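PDB 1F56: plantacyanin from Spinacia oleracea, which binds a single copper ion in a cupredoxin beta barrel and, as a basic blue copper protein, probably carries electrons between redox partners. Local coordinates for residues G32-V37 with F72-P77; I63-G68 with I86-K91. All coordinates share one frame; numbering follows the deposited sequence.

Contact 1 of 2, residues G32-V37 with F72-P77; sequences GQHNVV and FICSFP. With CU1 (copper (I) ion), chain F.
H34 and C74 reach the same copper from two neighbouring strand ends, an arrangement characteristic of the cupredoxin fold and its type 1 copper site. ND1 of H34 binds the metal at 2.0 Å and SG of C74 at 2.2 Å; H79 and M84 complete the site. The sulfur lies in the plane of the H34 imidazole, at its edge. SG stands anti to the backbone N of C74 (chi1 173°), which carries it to the copper and within range of N35 N, whose weak hydrogen bond at 3.6 Å is likely to draw some electron density from the thiolate.

The buried end of the contact is tight. V37 and I73 form an antiparallel hydrogen-bonded pair, with V37 N to I73 O at 2.9 Å and I73 N to V37 O returning the bond. Beside it, CG1 of V36 touches CD2 of the F72 ring. Just before the strand, N35 joins the two loops: its OD1 accepts the S75 amide on an in-plane lone pair at 2.9 Å, which restrains the rotation of the carboxamide, while W7 NE1 bonds the N35 backbone oxygen.

Towards solvent the packing rests largely on one ring. F76, only partly buried, is laid against the backbone of 32-35, with N35 N over one face and Q33 O at its edge; the N35 carboxamide plane is turned 41° from the F76 ring, which its ND2 approaches at CE1. An alanine in place of F76 would probably leave the H34 and N35 backbone without its aromatic cover and open a gap beside the loop that carries a copper ligand. Ring atom CE2 of F76 comes to 3.4 Å from H34 CA.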
loop_
_atom_site.group_PDB
_atom_site.type_symbol
_atom_site.label_atom_id
_atom_site.label_comp_id
_atom_site.label_asym_id
_atom_site.label_seq_id
_atom_site.Cartn_x
_atom_site.Cartn_y
_atom_site.Cartn_z
ATOM N N GLY A 32 3.823 -10.955 9.438
ATOM C CA GLY A 32 5.173 -11.478 9.390
ATOM C C GLY A 32 5.677 -11.796 8.003
ATOM O O GLY A 32 6.886 -11.821 7.770
ATOM N N GLN A 33 4.766 -12.027 7.069
ATOM C CA GLN A 33 5.153 -12.370 5.702
ATOM C C GLN A 33 5.323 -11.180 4.778
ATOM O O GLN A 33 5.952 -11.294 3.716
ATOM C CB GLN A 33 4.134 -13.342 5.103
ATOM C CG GLN A 33 4.134 -14.701 5.797
ATOM C CD GLN A 33 3.410 -15.773 5.000
ATOM O OE1 GLN A 33 3.463 -16.954 5.345
ATOM N NE2 GLN A 33 2.727 -15.363 3.931
ATOM N N HIS A 34 4.752 -10.047 5.181
ATOM C CA HIS A 34 4.832 -8.804 4.409
ATOM C C HIS A 34 4.680 -7.624 5.370
ATOM O O HIS A 34 4.462 -7.794 6.573
ATOM C CB HIS A 34 3.665 -8.695 3.394
ATOM C CG HIS A 34 3.589 -9.816 2.409
ATOM N ND1 HIS A 34 4.428 -9.912 1.323
ATOM C CD2 HIS A 34 2.785 -10.905 2.360
ATOM C CE1 HIS A 34 4.154 -11.016 0.649
ATOM N NE2 HIS A 34 3.161 -11.638 1.259
ATOM N N ASN A 35 4.793 -6.428 4.813
ATOM C CA ASN A 35 4.561 -5.206 5.555
ATOM C C ASN A 35 3.991 -4.207 4.550
ATOM O O ASN A 35 3.963 -4.479 3.333
ATOM C CB ASN A 35 5.849 -4.691 6.221
ATOM C CG ASN A 35 6.869 -4.181 5.239
ATOM O OD1 ASN A 35 6.659 -4.189 4.028
ATOM N ND2 ASN A 35 7.997 -3.723 5.766
ATOM N N VAL A 36 3.478 -3.086 5.058
ATOM C CA VAL A 36 2.929 -2.036 4.216
ATOM C C VAL A 36 3.635 -0.740 4.606
ATOM O O VAL A 36 3.546 -0.302 5.742
ATOM C CB VAL A 36 1.423 -1.847 4.440
ATOM C CG1 VAL A 36 0.894 -0.789 3.471
ATOM C CG2 VAL A 36 0.699 -3.185 4.267
ATOM N N VAL A 37 4.351 -0.146 3.664
ATOM C CA VAL A 37 5.063 1.091 3.934
ATOM C C VAL A 37 4.452 2.182 3.051
ATOM O O VAL A 37 4.347 1.991 1.836
ATOM C CB VAL A 37 6.574 0.941 3.602
ATOM C CG1 VAL A 37 7.340 2.190 4.058
ATOM C CG2 VAL A 37 7.141 -0.316 4.293
ATOM N N PHE A 72 2.039 2.881 -1.792
ATOM C CA PHE A 72 2.367 1.875 -0.785
ATOM C C PHE A 72 3.234 0.790 -1.409
ATOM O O PHE A 72 3.033 0.461 -2.569
ATOM C CB PHE A 72 1.098 1.210 -0.231
ATOM C CG PHE A 72 0.112 2.166 0.358
ATOM C CD1 PHE A 72 -0.860 2.762 -0.443
ATOM C CD2 PHE A 72 0.138 2.465 1.721
ATOM C CE1 PHE A 72 -1.800 3.641 0.106
ATOM C CE2 PHE A 72 -0.799 3.343 2.270
ATOM C CZ PHE A 72 -1.767 3.928 1.460
ATOM N N ILE A 73 4.195 0.250 -0.651
ATOM C CA ILE A 73 5.041 -0.848 -1.145
ATOM C C ILE A 73 5.292 -1.799 0.021
ATOM O O ILE A 73 5.037 -1.457 1.184
ATOM C CB ILE A 73 6.457 -0.359 -1.655
ATOM C CG1 ILE A 73 7.283 0.218 -0.493
ATOM C CG2 ILE A 73 6.306 0.697 -2.753
ATOM C CD1 ILE A 73 8.709 0.630 -0.884
ATOM N N CYS A 74 5.745 -3.008 -0.289
ATOM C CA CYS A 74 6.132 -3.957 0.752
ATOM C C CYS A 74 7.627 -3.767 0.642
ATOM O O CYS A 74 8.153 -3.743 -0.467
ATOM C CB CYS A 74 5.811 -5.403 0.388
ATOM S SG CYS A 74 6.487 -6.556 1.620
ATOM N N SER A 75 8.321 -3.633 1.755
ATOM C CA SER A 75 9.762 -3.394 1.663
ATOM C C SER A 75 10.681 -4.622 1.815
ATOM O O SER A 75 11.899 -4.502 1.689
ATOM C CB SER A 75 10.158 -2.346 2.697
ATOM O OG SER A 75 9.933 -2.879 3.986
ATOM N N PHE A 76 10.124 -5.789 2.093
ATOM C CA PHE A 76 10.977 -6.968 2.242
ATOM C C PHE A 76 11.700 -7.226 0.915
ATOM O O PHE A 76 11.169 -6.938 -0.154
ATOM C CB PHE A 76 10.148 -8.188 2.659
ATOM C CG PHE A 76 9.457 -8.044 4.002
ATOM C CD1 PHE A 76 9.751 -6.983 4.855
ATOM C CD2 PHE A 76 8.563 -9.019 4.439
ATOM C CE1 PHE A 76 9.165 -6.902 6.141
ATOM C CE2 PHE A 76 7.974 -8.952 5.711
ATOM C CZ PHE A 76 8.282 -7.886 6.564
ATOM N N PRO A 77 12.939 -7.755 0.971
ATOM C CA PRO A 77 13.766 -8.052 -0.205
ATOM C C PRO A 77 13.048 -8.835 -1.285
ATOM O O PRO A 77 12.536 -9.909 -1.022
ATOM C CB PRO A 77 14.930 -8.845 0.376
ATOM C CG PRO A 77 15.038 -8.324 1.760
ATOM C CD PRO A 77 13.614 -8.202 2.206
HETATM CU CU CU1 F . 5.812 -8.485 0.881
#

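Contact 2 of 2, residues I63-G68 with I86-K91; sequences IKLTRG and IAINAK
G68 and A90 join in a backbone-led strand pairing at the barrel end away from the copper, where the turn leaving strand 60-64 runs into strand 68-73 and meets the last residues of the chain. Two hydrogen bonds hold the pair: G68 N gives to A90 O at 2.7 Å, almost straight at 173°, and A90 N gives to G68 O at 2.8 Å. The first donor lies in the plane of the A90 carbonyl, whereas A90 N is tilted 33° from the plane of the G68 carbonyl.

This is an antiparallel hydrogen-bonded pair, and it joins strand 68-73 to the edge strand 85-90 in one of the two sheets of the cupredoxin barrel. Glycine suits position 68, because a beta carbon at these backbone angles would collide with the carbonyl oxygen of R67.

Under the pairing, L65 turns its side chain toward the 86-91 strand. CD1 of L65 meets CG2 of I88 at 3.8 Å, the two side chains crossing at about a right angle, and CB of L65 rests on the methyl of A90. That methyl, A90 CB, also lies 3.4 Å from T66 O, a carbonyl that also accepts a hydrogen bond from the side chain of N70. Beyond L65 the layer continues to L25 in strand 24-28, while I88 packs on A14 and F19.

The outer margin is more exposed. R67, its CG anti to the backbone N (chi1 -173°), extends alongside the chain terminus, and its NE stands 3.8 Å from K91 O of the C-terminal carboxylate.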
loop_
_atom_site.group_PDB
_atom_site.type_symbol
_atom_site.label_atom_id
_atom_site.label_comp_id
_atom_site.label_asym_id
_atom_site.label_seq_id
_atom_site.Cartn_x
_atom_site.Cartn_y
_atom_site.Cartn_z
ATOM N N ILE A 63 -5.643 1.929 6.890
ATOM C CA ILE A 63 -5.004 3.170 6.511
ATOM C C ILE A 63 -5.979 4.065 5.738
ATOM O O ILE A 63 -6.593 3.638 4.759
ATOM C CB ILE A 63 -3.776 2.877 5.638
ATOM C CG1 ILE A 63 -2.827 1.941 6.395
ATOM C CG2 ILE A 63 -3.079 4.181 5.259
ATOM C CD1 ILE A 63 -1.564 1.599 5.628
ATOM N N LYS A 64 -6.124 5.305 6.195
ATOM C CA LYS A 64 -6.999 6.262 5.535
ATOM C C LYS A 64 -6.266 6.963 4.391
ATOM O O LYS A 64 -5.099 7.313 4.515
ATOM C CB LYS A 64 -7.518 7.266 6.563
ATOM C CG LYS A 64 -8.262 6.569 7.712
ATOM C CD LYS A 64 -8.868 7.546 8.698
ATOM C CE LYS A 64 -9.613 6.802 9.798
ATOM N NZ LYS A 64 -10.126 7.718 10.858
ATOM N N LEU A 65 -6.949 7.137 3.265
ATOM C CA LEU A 65 -6.370 7.789 2.092
ATOM C C LEU A 65 -6.465 9.309 2.177
ATOM O O LEU A 65 -7.455 9.831 2.665
ATOM C CB LEU A 65 -7.105 7.333 0.841
ATOM C CG LEU A 65 -7.040 5.839 0.518
ATOM C CD1 LEU A 65 -7.777 5.561 -0.800
ATOM C CD2 LEU A 65 -5.576 5.423 0.421
ATOM N N THR A 66 -5.436 10.018 1.725
ATOM C CA THR A 66 -5.490 11.478 1.728
ATOM C C THR A 66 -5.795 11.887 0.287
ATOM O O THR A 66 -5.544 11.118 -0.648
ATOM C CB THR A 66 -4.144 12.116 2.175
ATOM O OG1 THR A 66 -3.061 11.533 1.431
ATOM C CG2 THR A 66 -3.925 11.906 3.662
ATOM N N ARG A 67 -6.336 13.083 0.096
ATOM C CA ARG A 67 -6.658 13.533 -1.246
ATOM C C ARG A 67 -5.424 13.519 -2.154
ATOM O O ARG A 67 -4.348 14.008 -1.782
ATOM C CB ARG A 67 -7.262 14.936 -1.196
ATOM C CG ARG A 67 -7.799 15.431 -2.542
ATOM C CD ARG A 67 -8.727 16.629 -2.350
ATOM N NE ARG A 67 -9.310 17.095 -3.607
ATOM C CZ ARG A 67 -8.642 17.780 -4.533
ATOM N NH1 ARG A 67 -7.363 18.084 -4.351
ATOM N NH2 ARG A 67 -9.255 18.169 -5.645
ATOM N N GLY A 68 -5.588 12.974 -3.353
ATOM C CA GLY A 68 -4.478 12.901 -4.282
ATOM C C GLY A 68 -3.835 11.518 -4.302
ATOM O O GLY A 68 -4.490 10.509 -4.013
ATOM N N ILE A 86 1.539 -0.237 -4.937
ATOM C CA ILE A 86 0.348 0.321 -5.561
ATOM C C ILE A 86 0.285 1.820 -5.380
ATOM O O ILE A 86 0.795 2.373 -4.400
ATOM C CB ILE A 86 -0.976 -0.251 -5.009
ATOM C CG1 ILE A 86 -1.018 -0.126 -3.491
ATOM C CG2 ILE A 86 -1.164 -1.676 -5.478
ATOM C CD1 ILE A 86 -2.369 -0.530 -2.896
ATOM N N ALA A 87 -0.336 2.469 -6.358
ATOM C CA ALA A 87 -0.526 3.902 -6.360
ATOM C C ALA A 87 -2.035 4.066 -6.498
ATOM O O ALA A 87 -2.636 3.583 -7.462
ATOM C CB ALA A 87 0.193 4.528 -7.542
ATOM N N ILE A 88 -2.646 4.715 -5.513
ATOM C CA ILE A 88 -4.086 4.948 -5.506
ATOM C C ILE A 88 -4.322 6.452 -5.631
ATOM O O ILE A 88 -3.689 7.235 -4.916
ATOM C CB ILE A 88 -4.706 4.475 -4.169
ATOM C CG1 ILE A 88 -4.429 2.989 -3.959
ATOM C CG2 ILE A 88 -6.213 4.781 -4.133
ATOM C CD1 ILE A 88 -5.031 2.103 -5.012
ATOM N N ASN A 89 -5.198 6.855 -6.551
ATOM C CA ASN A 89 -5.540 8.268 -6.714
ATOM C C ASN A 89 -6.851 8.472 -5.967
ATOM O O ASN A 89 -7.901 8.005 -6.407
ATOM C CB ASN A 89 -5.736 8.634 -8.184
ATOM C CG ASN A 89 -6.050 10.121 -8.384
ATOM O OD1 ASN A 89 -6.500 10.536 -9.448
ATOM N ND2 ASN A 89 -5.802 10.919 -7.365
ATOM N N ALA A 90 -6.793 9.151 -4.826
ATOM C CA ALA A 90 -7.993 9.392 -4.039
ATOM C C ALA A 90 -8.540 10.775 -4.403
ATOM O O ALA A 90 -7.931 11.794 -4.075
ATOM C CB ALA A 90 -7.666 9.323 -2.555
ATOM N N LYS A 91 -9.690 10.796 -5.079
ATOM C CA LYS A 91 -10.318 12.036 -5.527
ATOM C C LYS A 91 -11.061 12.761 -4.402
ATOM O O LYS A 91 -11.212 13.989 -4.509
ATOM C CB LYS A 91 -11.290 11.742 -6.672
ATOM C CG LYS A 91 -10.748 10.819 -7.743
ATOM C CD LYS A 91 -9.813 11.542 -8.679
ATOM C CE LYS A 91 -10.593 12.384 -9.667
ATOM N NZ LYS A 91 -11.439 11.531 -10.546
ATOM O OXT LYS A 91 -11.507 12.103 -3.441
#

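In the fold
Contacts 1 and 2 lie on opposite sides of the chain's centre, their centres 18 Å apart, yet strand 68-73 runs through both: G68 begins it in contact 2, and F72 and I73 end it in contact 1. F72 O and I86 N, 2.9 Å apart, probably share a hydrogen bond that ties the two regions. Between the sheets, CE2 of F72 touches CG2 of I63 at 3.9 Å, and V36 adds its CG1 against I63 CD1. Contact 1 supplies H34 and C74 of the four copper ligands, while contact 2 pairs the far ends of strands 68-73 and 85-90, whose other ends lead to C74 and follow M84.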